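Local coordinates for protein Fe(2+) transporter FeoB (Legionella pneumophila, PDB 3IBY) that probably transports ferrous iron across the bacterial inner membrane in a GTP-driven uptake system, this piece being its cytosolic GTP-binding part, at residues M119-E124 with A148-G153; C94-H99 with I128-E133. All coordinates share one frame; numbering follows the deposited sequence.

Interaction 1 (M119-E124 with A148-G153)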
ATOM      1  N   MET A 119     -12.908 -10.691  -1.338  1.00 14.45           N
ATOM      2  CA  MET A 119     -13.977 -11.068  -0.409  1.00 14.23           C
ATOM      3  C   MET A 119     -15.290 -10.416  -0.765  1.00 13.60           C
ATOM      4  O   MET A 119     -16.115 -10.065   0.109  1.00 12.95           O
ATOM      5  CB  MET A 119     -13.588 -10.720   1.004  1.00 14.75           C
ATOM      6  CG  MET A 119     -12.206 -11.187   1.405  1.00 16.68           C
ATOM      7  SD  MET A 119     -12.077 -12.962   1.492  1.00 18.19           S
ATOM      8  CE  MET A 119     -10.807 -13.151   2.755  1.00 18.82           C
ATOM      9  N   MET A 120     -15.489 -10.269  -2.060  1.00 12.58           N
ATOM     10  CA  MET A 120     -16.705  -9.654  -2.544  1.00 12.36           C
ATOM     11  C   MET A 120     -17.948 -10.486  -2.141  1.00 12.01           C
ATOM     12  O   MET A 120     -19.079  -9.933  -2.024  1.00 11.89           O
ATOM     13  CB  MET A 120     -16.655  -9.499  -4.067  1.00 12.16           C
ATOM     14  CG  MET A 120     -15.615  -8.550  -4.584  1.00 10.86           C
ATOM     15  SD  MET A 120     -15.865  -6.905  -3.974  1.00 14.28           S
ATOM     16  CE  MET A 120     -17.347  -6.330  -4.827  1.00  2.00           C
ATOM     17  N   ASP A 121     -17.740 -11.790  -1.956  1.00 11.02           N
ATOM     18  CA  ASP A 121     -18.830 -12.685  -1.632  1.00 10.74           C
ATOM     19  C   ASP A 121     -19.220 -12.469  -0.187  1.00 11.20           C
ATOM     20  O   ASP A 121     -20.413 -12.344   0.135  1.00 11.74           O
ATOM     21  CB  ASP A 121     -18.491 -14.163  -1.956  1.00 10.43           C
ATOM     22  CG  ASP A 121     -17.206 -14.677  -1.287  1.00  9.95           C
ATOM     23  OD1 ASP A 121     -16.282 -13.889  -0.945  1.00 12.52           O
ATOM     24  OD2 ASP A 121     -17.098 -15.897  -1.113  1.00  6.04           O
ATOM     25  N   ILE A 122     -18.222 -12.356   0.691  1.00 12.13           N
ATOM     26  CA  ILE A 122     -18.492 -12.152   2.125  1.00 12.16           C
ATOM     27  C   ILE A 122     -19.062 -10.765   2.309  1.00 11.99           C
ATOM     28  O   ILE A 122     -19.973 -10.568   3.090  1.00 11.77           O
ATOM     29  CB  ILE A 122     -17.256 -12.294   3.033  1.00 12.34           C
ATOM     30  CG1 ILE A 122     -16.466 -13.574   2.720  1.00 12.43           C
ATOM     31  CG2 ILE A 122     -17.700 -12.270   4.508  1.00 11.64           C
ATOM     32  CD1 ILE A 122     -17.191 -14.858   2.961  1.00 11.29           C
ATOM     33  N   ALA A 123     -18.486  -9.809   1.593  1.00 12.61           N
ATOM     34  CA  ALA A 123     -19.012  -8.447   1.488  1.00 12.73           C
ATOM     35  C   ALA A 123     -20.492  -8.420   1.200  1.00 13.26           C
ATOM     36  O   ALA A 123     -21.225  -7.697   1.856  1.00 13.71           O
ATOM     37  CB  ALA A 123     -18.301  -7.703   0.376  1.00 12.86           C
ATOM     38  N   GLU A 124     -20.916  -9.181   0.188  1.00 13.70           N
ATOM     39  CA  GLU A 124     -22.322  -9.231  -0.217  1.00 13.71           C
ATOM     40  C   GLU A 124     -23.229  -9.896   0.828  1.00 13.13           C
ATOM     41  O   GLU A 124     -24.352  -9.411   1.078  1.00 12.95           O
ATOM     42  CB  GLU A 124     -22.482  -9.982  -1.542  1.00 13.94           C
ATOM     43  CG  GLU A 124     -23.967  -9.905  -2.074  1.00 16.57           C
ATOM     44  CD  GLU A 124     -24.268 -10.869  -3.228  1.00 18.37           C
ATOM     45  OE1 GLU A 124     -23.631 -11.938  -3.325  1.00 20.87           O
ATOM     46  OE2 GLU A 124     -25.154 -10.560  -4.045  1.00 21.03           O
ATOM     47  N   ALA A 148     -10.642 -14.608  -4.327  1.00 12.23           N
ATOM     48  CA  ALA A 148      -9.421 -15.307  -4.587  1.00 12.62           C
ATOM     49  C   ALA A 148      -9.667 -16.755  -4.274  1.00 13.04           C
ATOM     50  O   ALA A 148      -9.265 -17.643  -5.025  1.00 13.25           O
ATOM     51  CB  ALA A 148      -8.310 -14.740  -3.713  1.00 12.99           C
ATOM     52  N   HIS A 149     -10.337 -16.986  -3.148  1.00 13.29           N
ATOM     53  CA  HIS A 149     -10.684 -18.358  -2.703  1.00 13.27           C
ATOM     54  C   HIS A 149     -11.471 -19.176  -3.745  1.00 12.79           C
ATOM     55  O   HIS A 149     -11.523 -20.391  -3.671  1.00 12.74           O
ATOM     56  CB  HIS A 149     -11.415 -18.334  -1.328  1.00 12.83           C
ATOM     57  CG  HIS A 149     -12.594 -17.411  -1.274  1.00 12.73           C
ATOM     58  ND1 HIS A 149     -12.514 -16.075  -1.595  1.00 12.57           N
ATOM     59  CD2 HIS A 149     -13.883 -17.634  -0.927  1.00 12.57           C
ATOM     60  CE1 HIS A 149     -13.702 -15.518  -1.454  1.00 11.78           C
ATOM     61  NE2 HIS A 149     -14.557 -16.447  -1.067  1.00  9.33           N
ATOM     62  N   LYS A 150     -12.079 -18.491  -4.700  1.00 13.02           N
ATOM     63  CA  LYS A 150     -12.921 -19.122  -5.695  1.00 13.08           C
ATOM     64  C   LYS A 150     -12.433 -18.828  -7.112  1.00 13.48           C
ATOM     65  O   LYS A 150     -13.086 -19.185  -8.075  1.00 14.15           O
ATOM     66  CB  LYS A 150     -14.358 -18.638  -5.490  1.00 12.99           C
ATOM     67  CG  LYS A 150     -15.029 -19.199  -4.231  1.00 11.97           C
ATOM     68  CD  LYS A 150     -16.275 -18.395  -3.805  1.00 10.93           C
ATOM     69  CE  LYS A 150     -17.327 -18.345  -4.865  1.00  9.88           C
ATOM     70  NZ  LYS A 150     -18.597 -17.759  -4.379  1.00  8.37           N
ATOM     71  N   ASN A 151     -11.266 -18.197  -7.233  1.00 14.18           N
ATOM     72  CA  ASN A 151     -10.666 -17.834  -8.529  1.00 14.24           C
ATOM     73  C   ASN A 151     -11.461 -16.850  -9.385  1.00 14.05           C
ATOM     74  O   ASN A 151     -11.176 -16.678 -10.562  1.00 14.02           O
ATOM     75  CB  ASN A 151     -10.333 -19.087  -9.324  1.00 14.51           C
ATOM     76  CG  ASN A 151      -8.877 -19.453  -9.211  1.00 16.54           C
ATOM     77  OD1 ASN A 151      -8.009 -18.766  -9.778  1.00 18.37           O
ATOM     78  ND2 ASN A 151      -8.583 -20.532  -8.469  1.00 16.22           N
ATOM     79  N   ILE A 152     -12.428 -16.166  -8.788  1.00 13.67           N
ATOM     80  CA  ILE A 152     -13.254 -15.273  -9.557  1.00 13.56           C
ATOM     81  C   ILE A 152     -12.507 -13.958  -9.589  1.00 13.36           C
ATOM     82  O   ILE A 152     -12.094 -13.454  -8.555  1.00 13.76           O
ATOM     83  CB  ILE A 152     -14.673 -15.165  -8.957  1.00 13.78           C
ATOM     84  CG1 ILE A 152     -15.358 -16.555  -9.032  1.00 14.21           C
ATOM     85  CG2 ILE A 152     -15.511 -14.076  -9.695  1.00 13.29           C
ATOM     86  CD1 ILE A 152     -16.747 -16.673  -8.321  1.00 12.95           C
ATOM     87  N   GLY A 153     -12.285 -13.422 -10.780  1.00 12.75           N
ATOM     88  CA  GLY A 153     -11.625 -12.129 -10.915  1.00 12.44           C
ATOM     89  C   GLY A 153     -10.139 -12.182 -11.244  1.00 12.61           C
ATOM     90  O   GLY A 153      -9.579 -11.203 -11.784  1.00 13.18           O
TER
HETATM   91  O   HOH W   1     -18.642 -17.833  -1.577  1.00  7.42           O
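Asp121 OD2 is gripped by two donors, the ring of His149 and a water. His149 NE2 donates a hydrogen bond to Asp121 OD2 at 2.6 Å, with an N-H...O angle of 162°. The carboxylate oxygen lies near the plane of the imidazole, at its edge, and is approached on its syn side, 24° out of the carboxylate plane. The two side chains reach for each other from opposite directions. With chi1 at 52°, which places CG between the backbone N and the carbonyl carbon, the histidine ring is turned toward Asp121. The water donates to Asp121 OD2 over 2.5 Å and accepts from Lys150 NZ at 2.8 Å. It thus bridges opposite charges whose atoms Asp121 OD2 and Lys150 NZ, 4.0 Å apart, are too distant for a salt bridge. Met119 adds a looser sulfur contact, its SD 4.2 Å from His149 CE1 and oblique to the ring. Next to the histidine in the chain, Ala148 N is hydrogen-bonded to Asn118 OD1, which links this loop to the end of strand 113-118. Asn118 to Asp121 form the NMMD sequence, the NKxD-like G4 element, and Gln147 to His149 the G5 loop: the predicted guanine-binding end of a P-loop GTPase.

Interaction 2 (C94-H99 with I128-E133); sequences CHLERH and ISIDTE
Cys94 and Ile128 make the closer of two apolar contacts that join these segments. The tip of the isoleucine, CD1, reaches the base of the cysteine, 3.7 Å from Cys94 CA and 4.1 Å from Cys94 CB. The thiol itself takes little part, because CB points away from residues 128-133 overall and SG is carried on toward helix 120-125. In Ile128 the long branch is extended (chi2 164°), with CG1 beside the backbone N, and this sends CD1 forward to the cysteine backbone. The second contact is looser and joins methyl to methyl: Leu96 CD2 and Ile130 CD1 are 4.4 Å apart. Here too the isoleucine CD1 does the touching, so the pair is built on the same pattern, two residues further along each segment.

Polar bonds are made within each segment or to its neighbours. Helix 96-106 starts with His99 N bonded to His95 O at 3.0 Å, while Asp131 OD2 caps the next helix by accepting a bond from Lys134 N.

Outside partners complete the apolar cluster. Backbone hydrogen bonds of Ser129 with Lys255 and of Asp131 with Val253 pair the short strand 129-130 with the end of the chain, where Leu96, Ile128 and Ile130 all rest on Gln254 and Ile130 also touches Val253. The contact thus packs the start of helix 96-106, just after strand 86-92 of the central sheet, against the two-stranded antiparallel ribbon 129-130/254-255, where the C-terminal helical region of this cytosolic piece meets the P-loop GTPase fold.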
ATOM      1  N   CYS A  94     -14.721  -6.121   3.152  1.00 13.08           N
ATOM      2  CA  CYS A  94     -15.474  -6.006   4.362  1.00 14.21           C
ATOM      3  C   CYS A  94     -14.849  -5.013   5.346  1.00 14.14           C
ATOM      4  O   CYS A  94     -15.419  -4.747   6.400  1.00 15.41           O
ATOM      5  CB  CYS A  94     -15.553  -7.388   5.048  1.00 14.84           C
ATOM      6  SG  CYS A  94     -16.232  -8.743   4.031  1.00 15.64           S
ATOM      7  N   HIS A  95     -13.647  -4.525   5.082  1.00 13.31           N
ATOM      8  CA  HIS A  95     -13.016  -3.629   6.046  1.00 12.40           C
ATOM      9  C   HIS A  95     -12.278  -2.618   5.260  1.00 12.45           C
ATOM     10  O   HIS A  95     -11.079  -2.426   5.480  1.00 14.37           O
ATOM     11  CB  HIS A  95     -12.059  -4.383   6.967  1.00 11.79           C
ATOM     12  CG  HIS A  95     -12.738  -5.423   7.794  1.00 11.10           C
ATOM     13  ND1 HIS A  95     -12.568  -6.769   7.568  1.00  9.68           N
ATOM     14  CD2 HIS A  95     -13.640  -5.320   8.799  1.00  9.64           C
ATOM     15  CE1 HIS A  95     -13.284  -7.453   8.443  1.00 10.52           C
ATOM     16  NE2 HIS A  95     -13.946  -6.599   9.198  1.00 10.51           N
ATOM     17  N   LEU A  96     -13.007  -1.999   4.335  1.00 11.58           N
ATOM     18  CA  LEU A  96     -12.486  -1.067   3.367  1.00 10.97           C
ATOM     19  C   LEU A  96     -11.803   0.090   4.049  1.00 10.89           C
ATOM     20  O   LEU A  96     -10.653   0.376   3.779  1.00 11.77           O
ATOM     21  CB  LEU A  96     -13.629  -0.563   2.486  1.00 10.82           C
ATOM     22  CG  LEU A  96     -13.226   0.180   1.221  1.00 11.35           C
ATOM     23  CD1 LEU A  96     -12.399  -0.753   0.306  1.00  8.88           C
ATOM     24  CD2 LEU A  96     -14.467   0.782   0.526  1.00  8.41           C
ATOM     25  N   GLU A  97     -12.480   0.738   4.969  1.00 11.07           N
ATOM     26  CA  GLU A  97     -11.934   1.940   5.551  1.00 11.25           C
ATOM     27  C   GLU A  97     -10.591   1.709   6.251  1.00 11.46           C
ATOM     28  O   GLU A  97      -9.657   2.549   6.122  1.00 11.20           O
ATOM     29  CB  GLU A  97     -12.919   2.558   6.514  1.00 11.29           C
ATOM     30  CG  GLU A  97     -12.507   3.943   6.932  1.00 12.32           C
ATOM     31  CD  GLU A  97     -13.631   4.712   7.604  1.00 11.65           C
ATOM     32  OE1 GLU A  97     -13.387   5.859   8.030  1.00 11.87           O
ATOM     33  OE2 GLU A  97     -14.741   4.164   7.712  1.00 11.14           O
ATOM     34  N   ARG A  98     -10.470   0.593   6.980  1.00 11.09           N
ATOM     35  CA  ARG A  98      -9.185   0.295   7.633  1.00 11.21           C
ATOM     36  C   ARG A  98      -8.152   0.011   6.549  1.00 11.02           C
ATOM     37  O   ARG A  98      -7.044   0.569   6.564  1.00 11.39           O
ATOM     38  CB  ARG A  98      -9.275  -0.868   8.610  1.00 11.36           C
ATOM     39  CG  ARG A  98      -7.926  -1.371   9.088  1.00 13.30           C
ATOM     40  CD  ARG A  98      -7.982  -2.389  10.293  1.00 15.67           C
ATOM     41  NE  ARG A  98      -6.800  -3.272  10.222  1.00 18.33           N
ATOM     42  CZ  ARG A  98      -5.964  -3.604  11.216  1.00 17.64           C
ATOM     43  NH1 ARG A  98      -6.155  -3.240  12.472  1.00 17.27           N
ATOM     44  NH2 ARG A  98      -4.924  -4.375  10.930  1.00 17.80           N
ATOM     45  N   HIS A  99      -8.540  -0.792   5.570  1.00 10.62           N
ATOM     46  CA  HIS A  99      -7.581  -1.349   4.633  1.00 10.63           C
ATOM     47  C   HIS A  99      -7.008  -0.307   3.712  1.00 11.17           C
ATOM     48  O   HIS A  99      -5.889  -0.451   3.243  1.00 11.57           O
ATOM     49  CB  HIS A  99      -8.190  -2.496   3.849  1.00 10.71           C
ATOM     50  CG  HIS A  99      -8.174  -3.796   4.577  1.00 10.04           C
ATOM     51  ND1 HIS A  99      -8.293  -3.884   5.948  1.00 10.45           N
ATOM     52  CD2 HIS A  99      -8.056  -5.066   4.126  1.00  8.37           C
ATOM     53  CE1 HIS A  99      -8.257  -5.157   6.310  1.00  9.71           C
ATOM     54  NE2 HIS A  99      -8.103  -5.892   5.222  1.00  9.03           N
ATOM     55  N   ILE A 128     -22.856  -5.572   2.366  1.00 12.37           N
ATOM     56  CA  ILE A 128     -21.944  -4.470   2.040  1.00 12.85           C
ATOM     57  C   ILE A 128     -21.889  -4.316   0.520  1.00 13.06           C
ATOM     58  O   ILE A 128     -21.593  -5.262  -0.221  1.00 12.33           O
ATOM     59  CB  ILE A 128     -20.491  -4.666   2.588  1.00 12.78           C
ATOM     60  CG1 ILE A 128     -20.486  -4.868   4.120  1.00 13.84           C
ATOM     61  CG2 ILE A 128     -19.650  -3.454   2.258  1.00 11.68           C
ATOM     62  CD1 ILE A 128     -19.161  -5.453   4.741  1.00 12.44           C
ATOM     63  N   SER A 129     -22.186  -3.110   0.078  1.00 13.42           N
ATOM     64  CA  SER A 129     -22.225  -2.803  -1.336  1.00 14.22           C
ATOM     65  C   SER A 129     -21.155  -1.784  -1.607  1.00 14.87           C
ATOM     66  O   SER A 129     -21.094  -0.759  -0.918  1.00 15.94           O
ATOM     67  CB  SER A 129     -23.590  -2.217  -1.716  1.00 13.91           C
ATOM     68  OG  SER A 129     -24.150  -3.012  -2.737  1.00 13.80           O
ATOM     69  N   ILE A 130     -20.303  -2.057  -2.587  1.00 15.03           N
ATOM     70  CA  ILE A 130     -19.230  -1.141  -2.936  1.00 15.13           C
ATOM     71  C   ILE A 130     -19.392  -0.789  -4.411  1.00 15.22           C
ATOM     72  O   ILE A 130     -19.516  -1.677  -5.263  1.00 15.09           O
ATOM     73  CB  ILE A 130     -17.827  -1.740  -2.645  1.00 15.55           C
ATOM     74  CG1 ILE A 130     -17.616  -1.891  -1.133  1.00 16.37           C
ATOM     75  CG2 ILE A 130     -16.727  -0.851  -3.177  1.00 15.88           C
ATOM     76  CD1 ILE A 130     -16.555  -2.884  -0.772  1.00 15.16           C
ATOM     77  N   ASP A 131     -19.458   0.517  -4.670  1.00 14.40           N
ATOM     78  CA  ASP A 131     -19.394   1.069  -5.989  1.00 13.93           C
ATOM     79  C   ASP A 131     -17.941   1.005  -6.441  1.00 14.37           C
ATOM     80  O   ASP A 131     -17.126   1.819  -6.040  1.00 15.07           O
ATOM     81  CB  ASP A 131     -19.863   2.524  -5.943  1.00 13.78           C
ATOM     82  CG  ASP A 131     -20.157   3.073  -7.292  1.00 13.13           C
ATOM     83  OD1 ASP A 131     -21.077   3.895  -7.382  1.00 14.62           O
ATOM     84  OD2 ASP A 131     -19.476   2.690  -8.263  1.00 13.76           O
ATOM     85  N   THR A 132     -17.624   0.047  -7.296  1.00 14.67           N
ATOM     86  CA  THR A 132     -16.263  -0.177  -7.771  1.00 15.03           C
ATOM     87  C   THR A 132     -15.750   0.898  -8.724  1.00 15.79           C
ATOM     88  O   THR A 132     -14.568   1.277  -8.690  1.00 16.34           O
ATOM     89  CB  THR A 132     -16.207  -1.551  -8.446  1.00 15.02           C
ATOM     90  OG1 THR A 132     -15.984  -2.526  -7.416  1.00 15.63           O
ATOM     91  CG2 THR A 132     -15.116  -1.630  -9.583  1.00 14.28           C
ATOM     92  N   GLU A 133     -16.648   1.355  -9.591  1.00 16.31           N
ATOM     93  CA  GLU A 133     -16.342   2.381 -10.572  1.00 16.57           C
ATOM     94  C   GLU A 133     -16.061   3.687  -9.853  1.00 15.96           C
ATOM     95  O   GLU A 133     -15.201   4.444 -10.297  1.00 16.53           O
ATOM     96  CB  GLU A 133     -17.482   2.543 -11.595  1.00 16.62           C
ATOM     97  CG  GLU A 133     -17.998   1.174 -12.179  1.00 18.95           C
ATOM     98  CD  GLU A 133     -18.536   1.236 -13.622  1.00 20.55           C
ATOM     99  OE1 GLU A 133     -18.043   0.420 -14.448  1.00 20.48           O
ATOM    100  OE2 GLU A 133     -19.432   2.087 -13.922  1.00 20.83           O
TER

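Overall arrangement
Interactions 1 and 2 lie with their centres 13 Å apart on the same side of the chain's centre, both within the G domain. Their segments alternate along the chain: 94-99, 119-124, 128-133, then 148-153. Strands 86-92, 113-118 and 143-145, neighbours in the central sheet, precede the segments 94-99, 119-124 and 148-153. Helix 120-125 is followed, after a short connection, by strand 129-130, and the two contacts touch through a probable hydrogen bond from Ile128 N to Ala123 O and through Cys94 SG, which packs against Ile122 and Ala123. Through these contacts helix 120-125 links the predicted guanine-binding loops of interaction 1 to the seam with strand 254-255.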